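Local coordinates for odorant binding protein ASP5 (Apis mellifera, PDB 3R72) that probably carries small odorant molecules in the honeybee antennae as a helical member of the PBP/GOBP family, holding n-butyl-benzenesulfonamide in its interior here, at residues G36-D41 against K103-V108; E28-M33 against H42-Y47; K70-T75 against I83-V88. All blocks are in the same frame, centred on the assembly; numbering follows the deposited sequence. Where two conformers were deposited one is given.

Contact 1 of 3, residues G36-D41 against K103-V108. With NBB (N-butyl-benzenesulfonamide), chain B.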
loop_
_atom_site.group_PDB
_atom_site.type_symbol
_atom_site.label_atom_id
_atom_site.label_comp_id
_atom_site.label_asym_id
_atom_site.label_seq_id
_atom_site.Cartn_x
_atom_site.Cartn_y
_atom_site.Cartn_z
ATOM N N GLY A 36 4.231 -3.524 12.079
ATOM C CA GLY A 36 3.343 -4.680 12.174
ATOM C C GLY A 36 2.105 -4.449 13.031
ATOM O O GLY A 36 1.425 -5.408 13.402
ATOM N N GLU A 37 1.803 -3.186 13.333
ATOM C CA GLU A 37 0.606 -2.839 14.091
ATOM C C GLU A 37 -0.540 -2.671 13.106
ATOM O O GLU A 37 -0.596 -1.682 12.378
ATOM C CB GLU A 37 0.846 -1.568 14.903
ATOM C CG GLU A 37 1.993 -1.705 15.890
ATOM C CD GLU A 37 2.342 -0.420 16.632
ATOM O OE1 GLU A 37 1.724 0.636 16.414
ATOM O OE2 GLU A 37 3.265 -0.475 17.470
ATOM N N PHE A 38 -1.431 -3.662 13.077
ATOM C CA PHE A 38 -2.596 -3.683 12.196
ATOM C C PHE A 38 -3.876 -3.849 13.030
ATOM O O PHE A 38 -4.529 -4.894 13.016
ATOM C CB PHE A 38 -2.464 -4.797 11.154
ATOM C CG PHE A 38 -1.389 -4.541 10.136
ATOM C CD1 PHE A 38 -1.595 -3.649 9.106
ATOM C CD2 PHE A 38 -0.179 -5.186 10.209
ATOM C CE1 PHE A 38 -0.624 -3.423 8.160
ATOM C CE2 PHE A 38 0.801 -4.959 9.255
ATOM C CZ PHE A 38 0.576 -4.071 8.236
ATOM N N PRO A 39 -4.253 -2.811 13.777
ATOM C CA PRO A 39 -5.492 -2.898 14.542
ATOM C C PRO A 39 -6.707 -2.963 13.607
ATOM O O PRO A 39 -6.655 -2.532 12.433
ATOM C CB PRO A 39 -5.498 -1.596 15.332
ATOM C CG PRO A 39 -4.708 -0.641 14.468
ATOM C CD PRO A 39 -3.618 -1.485 13.888
ATOM N N ASP A 40 -7.794 -3.523 14.106
ATOM C CA ASP A 40 -9.036 -3.576 13.342
ATOM C C ASP A 40 -9.745 -2.227 13.408
ATOM O O ASP A 40 -10.837 -2.098 13.958
ATOM C CB ASP A 40 -9.920 -4.699 13.879
ATOM C CG ASP A 40 -11.137 -4.927 13.042
ATOM O OD1 ASP A 40 -12.223 -5.061 13.643
ATOM O OD2 ASP A 40 -11.012 -4.957 11.798
ATOM N N ASP A 41 -9.108 -1.222 12.823
ATOM C CA ASP A 41 -9.502 0.178 12.915
ATOM C C ASP A 41 -9.980 0.606 11.542
ATOM O O ASP A 41 -9.190 0.725 10.614
ATOM C CB ASP A 41 -8.291 1.000 13.378
ATOM C CG ASP A 41 -8.586 2.464 13.558
ATOM O OD1 ASP A 41 -9.338 3.024 12.750
ATOM O OD2 ASP A 41 -8.031 3.069 14.494
ATOM N N LYS A 103 -10.911 -4.603 2.324
ATOM C CA LYS A 103 -10.178 -5.312 1.285
ATOM C C LYS A 103 -8.765 -4.770 1.108
ATOM O O LYS A 103 -7.802 -5.538 1.087
ATOM C CB LYS A 103 -10.918 -5.244 -0.036
ATOM C CG LYS A 103 -12.198 -6.066 -0.087
ATOM C CD LYS A 103 -12.734 -6.153 -1.516
ATOM C CE LYS A 103 -14.044 -6.899 -1.578
ATOM N NZ LYS A 103 -14.825 -6.591 -2.810
ATOM N N THR A 104 -8.624 -3.462 0.943
ATOM C CA THR A 104 -7.286 -2.921 0.749
ATOM C C THR A 104 -6.419 -3.145 1.979
ATOM O O THR A 104 -5.234 -3.447 1.852
ATOM C CB THR A 104 -7.276 -1.437 0.322
ATOM O OG1 THR A 104 -7.877 -0.618 1.329
ATOM C CG2 THR A 104 -8.001 -1.249 -0.974
ATOM N N TYR A 105 -6.998 -3.045 3.171
ATOM C CA TYR A 105 -6.228 -3.282 4.381
ATOM C C TYR A 105 -5.716 -4.722 4.447
ATOM O O TYR A 105 -4.577 -4.966 4.834
ATOM C CB TYR A 105 -7.074 -3.002 5.593
ATOM C CG TYR A 105 -6.369 -2.854 6.926
ATOM C CD1 TYR A 105 -5.415 -1.876 7.144
ATOM C CD2 TYR A 105 -6.740 -3.636 8.010
ATOM C CE1 TYR A 105 -4.868 -1.663 8.388
ATOM C CE2 TYR A 105 -6.195 -3.432 9.260
ATOM C CZ TYR A 105 -5.256 -2.450 9.433
ATOM O OH TYR A 105 -4.707 -2.181 10.649
ATOM N N GLN A 106 -6.557 -5.676 4.060
ATOM C CA GLN A 106 -6.152 -7.070 4.004
ATOM C C GLN A 106 -5.006 -7.261 3.003
ATOM O O GLN A 106 -4.078 -8.018 3.251
ATOM C CB GLN A 106 -7.339 -7.958 3.627
ATOM C CG GLN A 106 -8.431 -8.087 4.703
ATOM C CD GLN A 106 -9.779 -8.453 4.124
ATOM O OE1 GLN A 106 -9.862 -9.028 3.039
ATOM N NE2 GLN A 106 -10.851 -8.099 4.832
ATOM N N TYR A 107 -5.075 -6.592 1.857
ATOM C CA TYR A 107 -4.035 -6.700 0.841
ATOM C C TYR A 107 -2.703 -6.153 1.361
ATOM O O TYR A 107 -1.644 -6.765 1.195
ATOM C CB TYR A 107 -4.491 -5.974 -0.445
ATOM C CG TYR A 107 -3.480 -6.120 -1.546
ATOM C CD1 TYR A 107 -3.433 -7.293 -2.288
ATOM C CD2 TYR A 107 -2.550 -5.147 -1.817
ATOM C CE1 TYR A 107 -2.484 -7.507 -3.253
ATOM C CE2 TYR A 107 -1.600 -5.351 -2.801
ATOM C CZ TYR A 107 -1.570 -6.543 -3.502
ATOM O OH TYR A 107 -0.608 -6.774 -4.442
ATOM N N VAL A 108 -2.759 -5.002 2.018
ATOM C CA VAL A 108 -1.577 -4.406 2.621
ATOM C C VAL A 108 -0.961 -5.358 3.661
ATOM O O VAL A 108 0.248 -5.537 3.699
ATOM C CB VAL A 108 -1.924 -3.013 3.224
ATOM C CG1 VAL A 108 -0.756 -2.473 4.040
ATOM C CG2 VAL A 108 -2.308 -2.055 2.104
HETATM O O1S NBB B . -0.791 -0.017 -3.794
HETATM S S NBB B . 0.442 0.339 -3.196
HETATM O O2S NBB B . 0.481 1.633 -2.572
HETATM N N10 NBB B . 1.545 0.294 -4.354
HETATM C C11 NBB B . 1.725 -0.901 -5.152
HETATM C C12 NBB B . 3.180 -1.127 -5.514
HETATM C C13 NBB B . 4.061 -1.513 -4.326
HETATM C C14 NBB B . 3.756 -2.921 -3.862
HETATM C C4 NBB B . 0.842 -0.800 -2.086
HETATM C C5 NBB B . 2.009 -0.627 -1.338
HETATM C C6 NBB B . 2.399 -1.577 -0.382
HETATM C C1 NBB B . 1.638 -2.711 -0.149
HETATM C C2 NBB B . 0.474 -2.889 -0.860
HETATM C C3 NBB B . 0.078 -1.956 -1.817
#
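Phe38 is the first residue of the loop to pack against Tyr105, and it follows closely on Gly36, whose positive phi closes helix 27-32 in a Schellman motif. The Phe38 ring turns an edge toward the face of Tyr105 in an offset edge-to-face pair, with centroids 5.7 Å apart and planes at 70°. Its CD1 comes to 3.9 Å from Tyr105 CZ. A chi1 of -69° sets CG beside the backbone N, on a CB that points toward helix 100-114; CE1 of the ring also comes within 4.2 Å of Val108 CG1.

Pro39 supplies the polar half of the contact. Tyr105 OH donates a 2.7 Å hydrogen bond to Pro39 O, approaching the carbonyl at 135° and tilted a little from its plane. The two side chains cross at about a right angle, with Pro39 CD 3.5 Å from Tyr105 OH. Pro39 O also receives a weak bond from Asp41 N, closing an inverse gamma turn centred on Asp40. Replacing Tyr105 by a phenylalanine would probably leave Pro39 O with no partner across the contact and the loop less firmly tied to the helix. Asp41 ends the segment as N-cap of helix 42-54, its OD1 accepting from Leu44 N.

The principle illustrated is that a phenol can fasten a loop with its hydroxyl while its ring supports an aromatic neighbour. Further along the same helix, Tyr107 CE2 lies 3.8 Å from C2 of the bound ligand. Tyr105 is backed by Leu44, Gln45 and Thr48 of helix 42-54, and Phe38 meets Tyr112 edge-to-face, so the loop linking helices 27-32 and 42-54 lies against helix 100-114.

Contact 2 of 3, residues E28-M33 against H42-Y47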
loop_
_atom_site.group_PDB
_atom_site.type_symbol
_atom_site.label_atom_id
_atom_site.label_comp_id
_atom_site.label_asym_id
_atom_site.label_seq_id
_atom_site.Cartn_x
_atom_site.Cartn_y
_atom_site.Cartn_z
ATOM N N GLU A 28 0.901 8.633 13.576
ATOM C CA GLU A 28 1.315 7.505 14.385
ATOM C C GLU A 28 0.608 6.219 13.935
ATOM O O GLU A 28 1.230 5.164 13.803
ATOM C CB GLU A 28 1.015 7.770 15.871
ATOM C CG GLU A 28 1.385 6.581 16.745
ATOM C CD GLU A 28 0.890 6.658 18.171
ATOM O OE1 GLU A 28 0.394 7.707 18.624
ATOM O OE2 GLU A 28 1.005 5.610 18.846
ATOM N N LEU A 29 -0.695 6.295 13.719
ATOM C CA LEU A 29 -1.471 5.122 13.379
ATOM C C LEU A 29 -1.017 4.562 12.014
ATOM O O LEU A 29 -0.870 3.354 11.831
ATOM C CB LEU A 29 -2.951 5.511 13.406
ATOM C CG LEU A 29 -3.939 4.367 13.229
ATOM C CD1 LEU A 29 -3.798 3.325 14.330
ATOM C CD2 LEU A 29 -5.347 4.920 13.187
ATOM N N VAL A 30 -0.726 5.450 11.070
ATOM C CA VAL A 30 -0.221 5.018 9.772
ATOM C C VAL A 30 1.180 4.409 9.903
ATOM O O VAL A 30 1.451 3.358 9.339
ATOM C CB VAL A 30 -0.224 6.178 8.771
ATOM C CG1 VAL A 30 0.456 5.767 7.478
ATOM C CG2 VAL A 30 -1.657 6.656 8.533
ATOM N N ASP A 31 2.064 5.078 10.648
ATOM C CA ASP A 31 3.418 4.570 10.867
ATOM C C ASP A 31 3.453 3.222 11.582
ATOM O O ASP A 31 4.401 2.446 11.425
ATOM C CB ASP A 31 4.244 5.556 11.697
ATOM C CG ASP A 31 4.734 6.730 10.909
ATOM O OD1 ASP A 31 4.974 6.590 9.692
ATOM O OD2 ASP A 31 4.922 7.788 11.549
ATOM N N GLY A 32 2.420 2.932 12.356
ATOM C CA GLY A 32 2.356 1.665 13.058
ATOM C C GLY A 32 2.349 0.458 12.141
ATOM O O GLY A 32 2.840 -0.607 12.510
ATOM N N MET A 33 1.808 0.593 10.936
ATOM C CA MET A 33 1.758 -0.544 10.014
ATOM C C MET A 33 3.154 -1.102 9.705
ATOM O O MET A 33 3.333 -2.322 9.621
ATOM C CB MET A 33 1.015 -0.179 8.728
ATOM C CG MET A 33 -0.470 0.118 8.958
ATOM S SD MET A 33 -1.410 0.285 7.424
ATOM C CE MET A 33 -0.754 1.826 6.765
ATOM N N HIS A 42 -11.287 0.803 11.387
ATOM C CA HIS A 42 -11.856 1.066 10.083
ATOM C C HIS A 42 -11.313 2.350 9.457
ATOM O O HIS A 42 -11.211 2.434 8.243
ATOM C CB HIS A 42 -13.385 1.074 10.156
ATOM C CG HIS A 42 -14.048 1.012 8.817
ATOM N ND1 HIS A 42 -14.569 2.125 8.203
ATOM C CD2 HIS A 42 -14.284 -0.026 7.983
ATOM C CE1 HIS A 42 -15.095 1.777 7.039
ATOM N NE2 HIS A 42 -14.943 0.475 6.886
ATOM N N ASP A 43 -10.946 3.332 10.272
ATOM C CA ASP A 43 -10.376 4.556 9.720
ATOM C C ASP A 43 -8.997 4.316 9.108
ATOM O O ASP A 43 -8.714 4.804 8.021
ATOM C CB ASP A 43 -10.364 5.658 10.767
ATOM C CG ASP A 43 -11.761 6.038 11.199
ATOM O OD1 ASP A 43 -12.669 6.065 10.342
ATOM O OD2 ASP A 43 -11.956 6.305 12.401
ATOM N N LEU A 44 -8.155 3.543 9.783
ATOM C CA LEU A 44 -6.878 3.157 9.195
ATOM C C LEU A 44 -7.106 2.333 7.934
ATOM O O LEU A 44 -6.406 2.513 6.927
ATOM C CB LEU A 44 -6.008 2.406 10.205
ATOM C CG LEU A 44 -4.644 1.967 9.693
ATOM C CD1 LEU A 44 -3.800 3.121 9.183
ATOM C CD2 LEU A 44 -3.926 1.173 10.791
ATOM N N GLN A 45 -8.100 1.449 7.970
ATOM C CA GLN A 45 -8.429 0.680 6.776
ATOM C C GLN A 45 -8.755 1.612 5.612
ATOM O O GLN A 45 -8.238 1.461 4.497
ATOM C CB GLN A 45 -9.579 -0.277 7.080
ATOM C CG GLN A 45 -9.191 -1.346 8.092
ATOM C CD GLN A 45 -10.330 -2.152 8.654
ATOM O OE1 GLN A 45 -11.502 -1.861 8.435
ATOM N NE2 GLN A 45 -9.978 -3.192 9.396
ATOM N N CYS A 46 -9.583 2.618 5.863
ATOM C CA CYS A 46 -9.951 3.553 4.797
ATOM C C CYS A 46 -8.793 4.429 4.335
ATOM O O CYS A 46 -8.764 4.811 3.168
ATOM C CB CYS A 46 -11.153 4.384 5.209
ATOM S SG CYS A 46 -12.691 3.387 5.400
ATOM N N TYR A 47 -7.821 4.692 5.206
ATOM C CA TYR A 47 -6.595 5.366 4.779
ATOM C C TYR A 47 -5.897 4.548 3.688
ATOM O O TYR A 47 -5.428 5.104 2.692
ATOM C CB TYR A 47 -5.674 5.643 5.978
ATOM C CG TYR A 47 -4.307 6.129 5.582
ATOM C CD1 TYR A 47 -4.028 7.483 5.424
ATOM C CD2 TYR A 47 -3.293 5.224 5.326
ATOM C CE1 TYR A 47 -2.770 7.908 5.013
ATOM C CE2 TYR A 47 -2.039 5.645 4.924
ATOM C CZ TYR A 47 -1.786 6.989 4.775
ATOM O OH TYR A 47 -0.549 7.426 4.363
#
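Val30 sets its CG2 squarely over the face of Tyr47, 3.6 Å from the ring centroid and 6° off the ring normal, a well-centred CH-pi contact. The other branch of the valine, CG1, sits 3.6 Å from Tyr47 CE2, so both methyls are engaged by one ring. Beside them Leu44, with CG anti to the backbone N (chi1 -179°), reaches across to three residues of the opposing segment. Its CD2 touches Met33 CG at 4.1 Å, its CD1 lies 4.2 Å from Val30 CG2, and its CB meets Leu29 CD2 at 4.0 Å. The Leu44 and Met33 side chains slide past each other in opposite directions.

These side chains fill the gap between helical segments 28-32 and 42-47, whose axes approach to 10.6 Å and cross at -72°. Around them, Arg16 and Leu20 of helix 5-23 back Val30, and Tyr105 supports Leu44. Tyr47 OH is hydrogen-bonded to the terminal carboxylate oxygen OXT of Pro122, while Cys46 ties its helix to Cys101 by a disulfide.

No hydrogen bond joins the two segments: shape and burial hold them together, and the single phenol among the touching groups finds its polar partner at the chain terminus.

Contact 3 of 3, residues K70-T75 against I83-V88. With NBB (N-butyl-benzenesulfonamide), chain C.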
loop_
_atom_site.group_PDB
_atom_site.type_symbol
_atom_site.label_atom_id
_atom_site.label_comp_id
_atom_site.label_asym_id
_atom_site.label_seq_id
_atom_site.Cartn_x
_atom_site.Cartn_y
_atom_site.Cartn_z
ATOM N N LYS A 70 3.009 -2.147 -12.374
ATOM C CA LYS A 70 3.619 -0.954 -12.945
ATOM C C LYS A 70 4.174 -0.033 -11.873
ATOM O O LYS A 70 5.276 0.500 -12.031
ATOM C CB LYS A 70 2.622 -0.198 -13.820
ATOM C CG LYS A 70 2.443 -0.807 -15.207
ATOM C CD LYS A 70 1.827 0.184 -16.207
ATOM C CE LYS A 70 0.338 -0.021 -16.445
ATOM N NZ LYS A 70 -0.478 -0.250 -15.244
ATOM N N GLN A 71 3.437 0.164 -10.783
ATOM C CA GLN A 71 3.902 1.041 -9.711
ATOM C C GLN A 71 5.147 0.487 -9.051
ATOM O O GLN A 71 6.081 1.238 -8.761
ATOM C CB GLN A 71 2.806 1.294 -8.678
ATOM C CG GLN A 71 1.685 2.189 -9.188
ATOM C CD GLN A 71 2.073 3.667 -9.297
ATOM O OE1 GLN A 71 3.202 4.054 -9.052
ATOM N NE2 GLN A 71 1.090 4.505 -9.577
ATOM N N LEU A 72 5.193 -0.816 -8.796
ATOM C CA LEU A 72 6.383 -1.369 -8.170
ATOM C C LEU A 72 7.588 -1.252 -9.126
ATOM O O LEU A 72 8.695 -0.966 -8.677
ATOM C CB LEU A 72 6.135 -2.757 -7.603
ATOM C CG LEU A 72 6.114 -3.976 -8.505
ATOM C CD1 LEU A 72 7.541 -4.425 -8.854
ATOM C CD2 LEU A 72 5.315 -5.103 -7.869
ATOM N N GLU A 73 7.364 -1.400 -10.429
ATOM C CA GLU A 73 8.439 -1.242 -11.411
ATOM C C GLU A 73 8.997 0.179 -11.454
ATOM O O GLU A 73 10.189 0.360 -11.672
ATOM C CB GLU A 73 7.973 -1.663 -12.810
ATOM C CG GLU A 73 7.756 -3.176 -12.924
ATOM C CD GLU A 73 7.014 -3.623 -14.187
ATOM O OE1 GLU A 73 6.281 -2.803 -14.779
ATOM O OE2 GLU A 73 7.125 -4.815 -14.567
ATOM N N ILE A 74 8.142 1.176 -11.235
ATOM C CA ILE A 74 8.560 2.580 -11.276
ATOM C C ILE A 74 9.057 3.114 -9.933
ATOM O O ILE A 74 9.616 4.214 -9.887
ATOM C CB ILE A 74 7.415 3.503 -11.771
ATOM C CG1 ILE A 74 7.967 4.866 -12.174
ATOM C CG2 ILE A 74 6.366 3.699 -10.700
ATOM C CD1 ILE A 74 8.917 4.790 -13.291
ATOM N N THR A 75 8.837 2.379 -8.839
ATOM C CA THR A 75 9.219 2.878 -7.513
ATOM C C THR A 75 10.154 2.024 -6.667
ATOM O O THR A 75 10.715 2.534 -5.704
ATOM C CB THR A 75 7.973 3.199 -6.654
ATOM O OG1 THR A 75 7.248 1.993 -6.395
ATOM C CG2 THR A 75 7.071 4.233 -7.328
ATOM N N ILE A 83 11.593 -9.590 -6.480
ATOM C CA ILE A 83 11.059 -9.954 -5.181
ATOM C C ILE A 83 9.680 -9.303 -4.988
ATOM O O ILE A 83 8.747 -9.950 -4.508
ATOM C CB ILE A 83 12.023 -9.555 -4.022
ATOM C CG1 ILE A 83 13.325 -10.369 -4.067
ATOM C CG2 ILE A 83 11.342 -9.685 -2.669
ATOM C CD1 ILE A 83 13.203 -11.774 -4.623
ATOM N N GLY A 84 9.541 -8.039 -5.374
ATOM C CA GLY A 84 8.243 -7.383 -5.287
ATOM C C GLY A 84 7.186 -8.036 -6.167
ATOM O O GLY A 84 6.032 -8.192 -5.753
ATOM N N LYS A 85 7.559 -8.408 -7.390
ATOM C CA LYS A 85 6.630 -9.118 -8.273
ATOM C C LYS A 85 6.181 -10.435 -7.651
ATOM O O LYS A 85 5.035 -10.835 -7.807
ATOM C CB LYS A 85 7.237 -9.356 -9.658
ATOM C CG LYS A 85 7.328 -8.120 -10.510
ATOM C CD LYS A 85 7.960 -8.388 -11.867
ATOM C CE LYS A 85 7.876 -7.143 -12.737
ATOM N NZ LYS A 85 8.608 -7.273 -14.022
ATOM N N GLU A 86 7.084 -11.128 -6.957
ATOM C CA GLU A 86 6.741 -12.380 -6.299
ATOM C C GLU A 86 5.784 -12.162 -5.137
ATOM O O GLU A 86 4.915 -13.000 -4.902
ATOM C CB GLU A 86 8.005 -13.116 -5.865
ATOM C CG GLU A 86 8.801 -13.615 -7.044
ATOM C CD GLU A 86 10.040 -14.359 -6.638
ATOM O OE1 GLU A 86 10.087 -15.551 -6.904
ATOM O OE2 GLU A 86 10.984 -13.762 -6.093
ATOM N N ILE A 87 5.908 -11.041 -4.439
ATOM C CA ILE A 87 4.948 -10.718 -3.383
ATOM C C ILE A 87 3.564 -10.456 -3.971
ATOM O O ILE A 87 2.565 -10.987 -3.482
ATOM C CB ILE A 87 5.419 -9.527 -2.530
ATOM C CG1 ILE A 87 6.678 -9.893 -1.739
ATOM C CG2 ILE A 87 4.298 -9.070 -1.584
ATOM C CD1 ILE A 87 7.311 -8.720 -0.992
ATOM N N VAL A 88 3.495 -9.671 -5.037
ATOM C CA VAL A 88 2.215 -9.432 -5.711
ATOM C C VAL A 88 1.627 -10.743 -6.229
ATOM O O VAL A 88 0.421 -10.998 -6.110
ATOM C CB VAL A 88 2.364 -8.420 -6.861
ATOM C CG1 VAL A 88 1.036 -8.255 -7.598
ATOM C CG2 VAL A 88 2.847 -7.067 -6.297
HETATM O O1S NBB C . 4.461 2.459 -2.063
HETATM S S NBB C . 4.754 2.573 -3.464
HETATM O O2S NBB C . 3.797 1.920 -4.311
HETATM N N10 NBB C . 6.179 1.896 -3.719
HETATM C C11 NBB C . 7.348 2.345 -2.984
HETATM C C12 NBB C . 8.413 1.259 -2.915
HETATM C C13 NBB C . 9.761 1.810 -2.475
HETATM C C14 NBB C . 9.752 2.219 -1.022
HETATM C C4 NBB C . 4.852 4.134 -3.907
HETATM C C5 NBB C . 4.394 4.574 -5.158
HETATM C C6 NBB C . 4.485 5.912 -5.547
HETATM C C1 NBB C . 5.067 6.832 -4.687
HETATM C C2 NBB C . 5.530 6.414 -3.451
HETATM C C3 NBB C . 5.423 5.079 -3.062
#
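Leu72 and Val88 meet inside an antiparallel pair of consecutive helices, 65-75 and 81-91, in the helical shell round the ligands. Over 70-75 and 83-88 the axes come within 10.1 Å of each other, their directions 160° apart. Leu72 holds CG between the backbone N and the carbonyl carbon (chi1 79°), and its CD2 lies 3.5 Å from Val88 CG2, a close approach for two methyls. The same CD2 rests 3.8 Å from Gly84 O. Gly84 has no side chain to intervene, and the leucine lies directly against its backbone.

At the partly exposed rim of the pair, charge takes over from packing. Lys85, extended beyond CG, brings NZ to 2.9 Å from Glu73 OE2 in a salt bridge whose hydrogen bond is weak. The two chains cross at about a right angle, and the Lys85 CG passes 4.1 Å from Leu72 CD1, so its apolar stem borders the leucine.

Thr75, at the helix end, faces the ligand. Its OG1 donates a 2.7 Å bond to Gln71 O from 40° above the carbonyl plane, which fixes the hydroxyl, and the same oxygen, Thr75 OG1, lies 2.9 Å from the sulfonamide N10. Gln71 is itself held by its NE2 bonding to Leu55 O, and Leu72 also touches the second bound ligand.

One helix thus packs on its neighbour while also lining the binding site, as expected of the mainly helical, three-disulfide insect odorant-binding fold.

Overall arrangement
Contacts 1 and 2 are neighbours, with centres about 8 Å apart, and their segments alternate along the chain: 28-33, 36-41, 42-47, then 103-108. They touch through Glu37 N and Gly32 O and through Tyr105 and Leu44, so helices 27-32, 42-54 and 100-114 meet round one loop. Contact 3 lies on the opposite side of the chain's centre, about 19 Å from contact 1 and about 22 Å from contact 2, centre to centre. Its helices 65-75 and 81-91 come in sequence between the two segments of contact 1, and Val88 reaches Tyr107 on helix 100-114. That last helix joins both sides, and the ligand pockets are bordered by residues of contacts 1 and 3.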